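Local coordinates for Sec-alkylsulfatase (PDB 4AXH) that catalyses the zinc-dependent hydrolysis of (R)-secondary alkyl sulfates with strict inversion of configuration, giving (S)-alcohols and sulfate, and works as a homodimer, at the interface of chains A and B. Coordinates in Å, arbitrary orientation; residue numbers count along the deposited sequence, not the author numbering. Chains: chain A/B, Sec-alkylsulfatase.

The interface of chains A and B. Residues chain A 320, 393, 422, 425-426; chain B 434, 442, 444.
B:Phe434 pushes its ring from a loop of chain B into a groove on chain A, where a methyl of A:Leu320 comes obliquely over the CE1–CD1 rim from one face and the aliphatic stem of A:Arg425 runs across the other face near the CZ–CE2 rim. The ring is thus held between methyl and stem. Chain A hides 78 Å² of it, more than is hidden of any other residue here, and a large, flat, apolar ring suits such a plug. It takes a crowded rotamer, CG between the backbone N and the carbonyl carbon (chi1 76°), and in it reaches both partners. CD2 of A:Leu320 lies 3.5 Å from CE1 of B:Phe434; a branched leucine fits because one methyl can reach the ring while the backbone stays back. From helix 420-431, CB of A:Arg425 comes within 3.7 Å of CZ of B:Phe434, with CD nearest CE2. The stem, rather than the charged head, meets the ring; the guanidinium is turned 45° from the ring plane and does not stack on it. A:Thr422 and A:Ala426, small residues on the same helix, probably let the ring come near the helix backbone, the carbonyl O of A:Thr422 being 4.0 Å from CE1 of B:Phe434.

Packing is looser toward A:Leu393, whose CD1 is 4.2 Å from CD2 of B:Phe434. The arginine head is a more polar, peripheral part, touched at few points. The bend at chi3 (-90°) turns it toward the loop carrying B:Leu442 and B:Pro444. CD of B:Pro444, part of a rigid apolar ring, sits over one guanidinium face toward its rim, 3.5 Å from NH1 of A:Arg425. The backbone carbonyl O of B:Leu442 lies 3.5 Å from NH2 of A:Arg425, and that of B:Pro444 equally far from NH1, beyond hydrogen-bond reach but possibly favourable to the cation.

Repeated by two-fold symmetry, this plug-and-groove contact helps hold the homodimer together. Since A:Leu320 belongs to the sulfate-binding segment, B:Phe434 may also help steady the neighbouring subunit's active site.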
# COMPACT_ATOMS: atom_id res chain seq x y z
N LEU A 320 -5.51 -7.58 0.64
CA LEU A 320 -5.60 -6.78 1.86
C LEU A 320 -6.40 -7.56 2.90
O LEU A 320 -7.64 -7.54 2.85
CB LEU A 320 -6.25 -5.37 1.60
CG LEU A 320 -6.25 -4.40 2.80
CD1 LEU A 320 -4.89 -3.78 3.00
CD2 LEU A 320 -7.27 -3.31 2.63
N LEU A 393 -12.07 3.64 -6.60
CA LEU A 393 -12.11 2.38 -5.85
C LEU A 393 -13.45 1.69 -5.72
O LEU A 393 -13.53 0.49 -6.01
CB LEU A 393 -11.36 2.47 -4.51
CG LEU A 393 -12.04 3.08 -3.28
CD1 LEU A 393 -11.45 2.50 -2.02
CD2 LEU A 393 -11.96 4.59 -3.28
N THR A 422 -13.19 -6.17 -2.35
CA THR A 422 -12.11 -5.75 -1.45
C THR A 422 -10.78 -5.67 -2.20
O THR A 422 -10.09 -4.64 -2.09
CB THR A 422 -12.03 -6.71 -0.27
OG1 THR A 422 -13.33 -6.82 0.31
CG2 THR A 422 -10.97 -6.33 0.76
N ARG A 425 -10.58 -2.86 -4.77
CA ARG A 425 -10.39 -1.65 -3.98
C ARG A 425 -8.93 -1.59 -3.52
O ARG A 425 -8.31 -0.56 -3.68
CB ARG A 425 -11.42 -1.58 -2.81
CG ARG A 425 -12.86 -1.33 -3.33
CD ARG A 425 -13.92 -1.00 -2.29
NE ARG A 425 -14.57 -2.20 -1.79
CZ ARG A 425 -15.87 -2.45 -1.85
NH1 ARG A 425 -16.71 -1.55 -2.35
NH2 ARG A 425 -16.35 -3.59 -1.39
N ALA A 426 -8.36 -2.75 -3.09
CA ALA A 426 -6.97 -2.91 -2.66
C ALA A 426 -5.96 -2.51 -3.73
O ALA A 426 -4.96 -1.86 -3.40
CB ALA A 426 -6.70 -4.34 -2.16
N PHE B 434 -7.49 0.89 3.54
CA PHE B 434 -8.67 1.72 3.37
C PHE B 434 -9.81 1.37 4.31
O PHE B 434 -10.63 2.24 4.62
CB PHE B 434 -9.17 1.70 1.90
CG PHE B 434 -9.90 0.44 1.48
CD1 PHE B 434 -9.20 -0.66 1.01
CD2 PHE B 434 -11.28 0.34 1.62
CE1 PHE B 434 -9.87 -1.85 0.71
CE2 PHE B 434 -11.95 -0.84 1.31
CZ PHE B 434 -11.23 -1.93 0.85
N LEU B 442 -17.75 -2.27 5.01
CA LEU B 442 -17.15 -3.40 4.33
C LEU B 442 -17.37 -3.38 2.82
O LEU B 442 -16.44 -3.68 2.08
CB LEU B 442 -17.66 -4.70 4.95
CG LEU B 442 -16.95 -6.03 4.59
CD1 LEU B 442 -15.42 -5.95 4.73
CD2 LEU B 442 -17.52 -7.15 5.40
N PRO B 444 -18.84 -0.43 0.56
CA PRO B 444 -19.46 0.87 0.35
C PRO B 444 -20.08 1.03 -1.02
O PRO B 444 -19.63 0.39 -1.96
CB PRO B 444 -18.29 1.85 0.55
CG PRO B 444 -17.30 1.12 1.36
CD PRO B 444 -17.39 -0.27 0.80